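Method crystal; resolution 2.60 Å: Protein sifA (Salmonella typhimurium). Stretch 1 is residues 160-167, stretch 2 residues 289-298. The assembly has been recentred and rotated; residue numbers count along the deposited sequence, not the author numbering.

Stretch 1 160-167: LPSTLCLN
Stretch 2 (289-298) EIVEAISDQV

In this piece of the Salmonella protein SifA, a β-strand, residues 160–167, lies against an α-helix, residues 289–298, from much later in the same chain. The strand begins earlier than Leu160, and the helix extends beyond both ends of its stretch. Their axes approach to 7.9 Å, and their N-to-C directions make an angle of 133°, so the two run roughly but not exactly antiparallel. Register follows from this: Pro161 near the start of the strand meets the Ile294–Val298 end of the helix, while Leu166 near its finish meets Ile290.

The helix is regular, with phi and psi mostly near -60° and -45°, and i to i+4 hydrogen bonds run from Ala293 N to Glu289 O (2.9 Å) through Val298 N to Ile294 O (2.8 Å). The strand is mostly extended but breaks its rhythm at Ser162, whose phi/psi of -84/-49 follows Pro161 at -45/100. Across this irregularity Pro161 and Leu164, three residues apart, both direct CA-to-CB toward the helix.

Pro161 covers the most surface, with 80 Å² of it hidden by the helix out of 289 Å² buried on both sides together. Its compact ring, puckered C-gamma exo, is a rigid apolar wedge that touches three helix residues. Pro161 CB lies 4.0 Å from Ile294 CG2, Pro161 CG 4.0 Å from Val298 CG2, and Pro161 CG 3.9 Å from Gln297 CB. Val298, with chi1 t, presents a methyl although its CA-to-CB bond points sideways. Gln297 (chi1 m, chi2 t, chi3 53°) meets the proline through an aliphatic carbon; its OE1 is hydrogen-bonded elsewhere in the structure, so a polar residue can serve here without leaving that oxygen unsatisfied.

Leu164 comes next, with 44 Å² covered. Its chi1 t, chi2 m conformation places CD2 against two neighbouring isoleucines on the helix, 4.3 Å from Ile290 CG2 and 4.3 Å from Ile294 CD1. These isoleucines, each with 41 Å² covered, stand one helical turn apart and both point toward the strand, which is how an i, i+4 pair forms an apolar stripe along one helix face. They differ in chi2: both have chi1 m, but Ile294 has chi2 t, whereas Ile290 has chi2 at -80°. Beta-branched Ile294 can thus meet Pro161 through CG2 and Leu164 through CD1.

Leu166 completes the row. Its CA-to-CB bond points sideways, but chi1 m and chi2 t bring its end nearer, and Leu166 CD2 reaches 3.8 Å from Ile290 CD1.

No hydrogen bond joins the two stretches. The contact rests on van der Waals packing and on keeping hydrocarbon from water, for which Pro, Leu, Ile and Val are well suited. Several polar side chains find partners away from this contact: Ser295, pointing away from the strand with chi1 m, donates from OG to Val291 O at 3.0 Å, one turn back along its own helix.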

ATOM      1  N   LEU A 160      -3.161   3.506  -7.296  1.00 48.13           N
ATOM      2  CA  LEU A 160      -1.918   4.116  -6.846  1.00 52.78           C
ATOM      3  C   LEU A 160      -2.135   5.600  -6.597  1.00 51.59           C
ATOM      4  O   LEU A 160      -3.033   6.223  -7.187  1.00 49.68           O
ATOM      5  CB  LEU A 160      -0.797   3.894  -7.885  1.00 64.43           C
ATOM      6  CG  LEU A 160      -0.664   4.776  -9.144  1.00 71.26           C
ATOM      7  CD1 LEU A 160      -2.045   5.024  -9.771  1.00 79.50           C
ATOM      8  CD2 LEU A 160      -0.033   6.115  -8.789  1.00 76.60           C
ATOM      9  N   PRO A 161      -1.309   6.190  -5.723  1.00 46.93           N
ATOM     10  CA  PRO A 161      -1.374   7.607  -5.360  1.00 49.07           C
ATOM     11  C   PRO A 161      -1.543   8.535  -6.572  1.00 50.82           C
ATOM     12  O   PRO A 161      -0.570   8.838  -7.252  1.00 49.65           O
ATOM     13  CB  PRO A 161      -0.038   7.829  -4.648  1.00 46.53           C
ATOM     14  CG  PRO A 161       0.233   6.515  -4.048  1.00 46.99           C
ATOM     15  CD  PRO A 161      -0.109   5.571  -5.144  1.00 46.58           C
ATOM     16  N   SER A 162      -2.759   8.994  -6.854  1.00 50.64           N
ATOM     17  CA  SER A 162      -2.933   9.883  -8.005  1.00 52.00           C
ATOM     18  C   SER A 162      -2.636  11.345  -7.682  1.00 54.26           C
ATOM     19  O   SER A 162      -1.889  11.988  -8.412  1.00 55.57           O
ATOM     20  CB  SER A 162      -4.340   9.759  -8.595  1.00 50.15           C
ATOM     21  OG  SER A 162      -5.306  10.308  -7.737  1.00 50.64           O
ATOM     22  N   THR A 163      -3.204  11.875  -6.598  1.00 54.33           N
ATOM     23  CA  THR A 163      -2.947  13.268  -6.227  1.00 56.43           C
ATOM     24  C   THR A 163      -2.738  13.441  -4.720  1.00 57.20           C
ATOM     25  O   THR A 163      -3.367  12.762  -3.903  1.00 57.37           O
ATOM     26  CB  THR A 163      -4.103  14.194  -6.645  1.00 59.02           C
ATOM     27  OG1 THR A 163      -5.218  13.959  -5.787  1.00 60.58           O
ATOM     28  CG2 THR A 163      -4.537  13.923  -8.091  1.00 61.86           C
ATOM     29  N   LEU A 164      -1.855  14.364  -4.359  1.00 55.98           N
ATOM     30  CA  LEU A 164      -1.548  14.646  -2.960  1.00 52.90           C
ATOM     31  C   LEU A 164      -2.355  15.838  -2.444  1.00 52.76           C
ATOM     32  O   LEU A 164      -2.309  16.918  -3.022  1.00 53.50           O
ATOM     33  CB  LEU A 164      -0.053  14.937  -2.815  1.00 52.28           C
ATOM     34  CG  LEU A 164       0.545  15.332  -1.460  1.00 51.81           C
ATOM     35  CD1 LEU A 164      -0.028  16.645  -1.019  1.00 52.13           C
ATOM     36  CD2 LEU A 164       0.258  14.268  -0.408  1.00 52.70           C
ATOM     37  N   CYS A 165      -3.085  15.648  -1.352  1.00 54.26           N
ATOM     38  CA  CYS A 165      -3.870  16.740  -0.793  1.00 58.15           C
ATOM     39  C   CYS A 165      -3.300  17.261   0.526  1.00 62.53           C
ATOM     40  O   CYS A 165      -3.184  16.522   1.499  1.00 61.25           O
ATOM     41  CB  CYS A 165      -5.317  16.304  -0.580  1.00 57.75           C
ATOM     42  SG  CYS A 165      -6.257  15.978  -2.099  1.00 58.97           S
ATOM     43  N   LEU A 166      -2.940  18.540   0.538  1.00 68.02           N
ATOM     44  CA  LEU A 166      -2.385  19.185   1.719  1.00 76.08           C
ATOM     45  C   LEU A 166      -3.362  20.211   2.271  1.00 80.56           C
ATOM     46  O   LEU A 166      -4.163  20.785   1.534  1.00 78.01           O
ATOM     47  CB  LEU A 166      -1.087  19.907   1.374  1.00 77.66           C
ATOM     48  CG  LEU A 166       0.142  19.098   0.977  1.00 77.96           C
ATOM     49  CD1 LEU A 166       1.236  20.063   0.521  1.00 80.32           C
ATOM     50  CD2 LEU A 166       0.607  18.251   2.150  1.00 78.21           C
ATOM     51  N   ASN A 167      -3.277  20.446   3.575  1.00 85.16           N
ATOM     52  CA  ASN A 167      -4.141  21.412   4.230  1.00 92.96           C
ATOM     53  C   ASN A 167      -3.357  22.151   5.318  1.00 97.82           C
ATOM     54  O   ASN A 167      -3.418  21.800   6.494  1.00 96.94           O
ATOM     55  CB  ASN A 167      -5.348  20.703   4.838  1.00 91.45           C
ATOM     56  CG  ASN A 167      -6.472  21.660   5.172  1.00 94.32           C
ATOM     57  OD1 ASN A 167      -6.276  22.645   5.889  1.00 94.58           O
ATOM     58  ND2 ASN A 167      -7.660  21.379   4.651  1.00 94.00           N
ATOM     59  N   GLU A 289       8.899  13.473   4.942  1.00 78.91           N
ATOM     60  CA  GLU A 289       7.852  12.583   5.392  1.00 76.22           C
ATOM     61  C   GLU A 289       6.875  12.355   4.249  1.00 72.52           C
ATOM     62  O   GLU A 289       6.549  11.212   3.929  1.00 73.52           O
ATOM     63  CB  GLU A 289       7.153  13.186   6.602  1.00 79.32           C
ATOM     64  CG  GLU A 289       6.095  12.291   7.205  1.00 85.90           C
ATOM     65  CD  GLU A 289       6.032  12.404   8.720  1.00 87.29           C
ATOM     66  OE1 GLU A 289       5.046  11.915   9.318  1.00 86.41           O
ATOM     67  OE2 GLU A 289       6.976  12.970   9.312  1.00 84.33           O
ATOM     68  N   ILE A 290       6.423  13.443   3.629  1.00 68.37           N
ATOM     69  CA  ILE A 290       5.498  13.360   2.499  1.00 62.61           C
ATOM     70  C   ILE A 290       6.041  12.313   1.536  1.00 61.06           C
ATOM     71  O   ILE A 290       5.378  11.321   1.216  1.00 58.08           O
ATOM     72  CB  ILE A 290       5.435  14.686   1.699  1.00 59.07           C
ATOM     73  CG1 ILE A 290       5.054  15.854   2.612  1.00 56.97           C
ATOM     74  CG2 ILE A 290       4.471  14.528   0.526  1.00 55.92           C
ATOM     75  CD1 ILE A 290       3.567  15.975   2.922  1.00 55.24           C
ATOM     76  N   VAL A 291       7.268  12.556   1.085  1.00 59.39           N
ATOM     77  CA  VAL A 291       7.932  11.675   0.141  1.00 57.69           C
ATOM     78  C   VAL A 291       7.850  10.224   0.571  1.00 56.14           C
ATOM     79  O   VAL A 291       7.393   9.371  -0.194  1.00 57.02           O
ATOM     80  CB  VAL A 291       9.424  12.041  -0.038  1.00 57.68           C
ATOM     81  CG1 VAL A 291      10.084  11.062  -1.009  1.00 58.29           C
ATOM     82  CG2 VAL A 291       9.556  13.452  -0.560  1.00 57.03           C
ATOM     83  N   GLU A 292       8.287   9.950   1.796  1.00 54.39           N
ATOM     84  CA  GLU A 292       8.284   8.590   2.309  1.00 53.71           C
ATOM     85  C   GLU A 292       6.896   7.944   2.329  1.00 52.53           C
ATOM     86  O   GLU A 292       6.759   6.733   2.072  1.00 51.51           O
ATOM     87  CB  GLU A 292       8.900   8.543   3.705  1.00 56.37           C
ATOM     88  CG  GLU A 292       9.023   7.129   4.249  1.00 62.63           C
ATOM     89  CD  GLU A 292       9.618   7.073   5.647  1.00 66.40           C
ATOM     90  OE1 GLU A 292      10.671   7.716   5.865  1.00 70.55           O
ATOM     91  OE2 GLU A 292       9.041   6.376   6.519  1.00 64.95           O
ATOM     92  N   ALA A 293       5.867   8.732   2.627  1.00 48.67           N
ATOM     93  CA  ALA A 293       4.515   8.191   2.659  1.00 47.86           C
ATOM     94  C   ALA A 293       4.080   7.795   1.258  1.00 47.88           C
ATOM     95  O   ALA A 293       3.580   6.689   1.054  1.00 46.43           O
ATOM     96  CB  ALA A 293       3.551   9.198   3.232  1.00 45.70           C
ATOM     97  N   ILE A 294       4.273   8.687   0.288  1.00 48.01           N
ATOM     98  CA  ILE A 294       3.884   8.394  -1.096  1.00 49.57           C
ATOM     99  C   ILE A 294       4.688   7.226  -1.687  1.00 47.69           C
ATOM    100  O   ILE A 294       4.146   6.332  -2.355  1.00 46.41           O
ATOM    101  CB  ILE A 294       4.059   9.628  -2.012  1.00 51.65           C
ATOM    102  CG1 ILE A 294       3.335  10.837  -1.403  1.00 54.05           C
ATOM    103  CG2 ILE A 294       3.475   9.328  -3.395  1.00 48.88           C
ATOM    104  CD1 ILE A 294       3.586  12.153  -2.139  1.00 56.16           C
ATOM    105  N   SER A 295       5.986   7.228  -1.428  1.00 45.62           N
ATOM    106  CA  SER A 295       6.819   6.168  -1.940  1.00 43.83           C
ATOM    107  C   SER A 295       6.344   4.831  -1.391  1.00 44.29           C
ATOM    108  O   SER A 295       6.077   3.916  -2.164  1.00 45.66           O
ATOM    109  CB  SER A 295       8.279   6.428  -1.579  1.00 42.03           C
ATOM    110  OG  SER A 295       8.730   7.626  -2.198  1.00 37.60           O
ATOM    111  N   ASP A 296       6.218   4.717  -0.072  1.00 44.69           N
ATOM    112  CA  ASP A 296       5.751   3.470   0.531  1.00 44.46           C
ATOM    113  C   ASP A 296       4.516   2.933  -0.189  1.00 43.75           C
ATOM    114  O   ASP A 296       4.484   1.777  -0.626  1.00 43.12           O
ATOM    115  CB  ASP A 296       5.408   3.675   2.016  1.00 47.59           C
ATOM    116  CG  ASP A 296       6.631   3.594   2.926  1.00 48.37           C
ATOM    117  OD1 ASP A 296       6.476   3.615   4.168  1.00 46.50           O
ATOM    118  OD2 ASP A 296       7.755   3.509   2.398  1.00 50.58           O
ATOM    119  N   GLN A 297       3.500   3.775  -0.316  1.00 42.66           N
ATOM    120  CA  GLN A 297       2.265   3.359  -0.968  1.00 43.81           C
ATOM    121  C   GLN A 297       2.455   2.979  -2.436  1.00 42.89           C
ATOM    122  O   GLN A 297       1.853   2.012  -2.924  1.00 41.26           O
ATOM    123  CB  GLN A 297       1.212   4.458  -0.833  1.00 45.87           C
ATOM    124  CG  GLN A 297       0.626   4.597   0.570  1.00 50.57           C
ATOM    125  CD  GLN A 297      -0.352   5.767   0.704  1.00 53.40           C
ATOM    126  OE1 GLN A 297      -1.302   5.901  -0.073  1.00 55.84           O
ATOM    127  NE2 GLN A 297      -0.122   6.613   1.701  1.00 54.06           N
ATOM    128  N   VAL A 298       3.284   3.743  -3.143  1.00 40.95           N
ATOM    129  CA  VAL A 298       3.552   3.448  -4.545  1.00 38.69           C
ATOM    130  C   VAL A 298       4.185   2.067  -4.575  1.00 36.68           C
ATOM    131  O   VAL A 298       3.778   1.175  -5.336  1.00 33.56           O
ATOM    132  CB  VAL A 298       4.557   4.444  -5.172  1.00 40.30           C
ATOM    133  CG1 VAL A 298       4.969   3.925  -6.522  1.00 39.63           C
ATOM    134  CG2 VAL A 298       3.928   5.834  -5.329  1.00 40.79           C
TER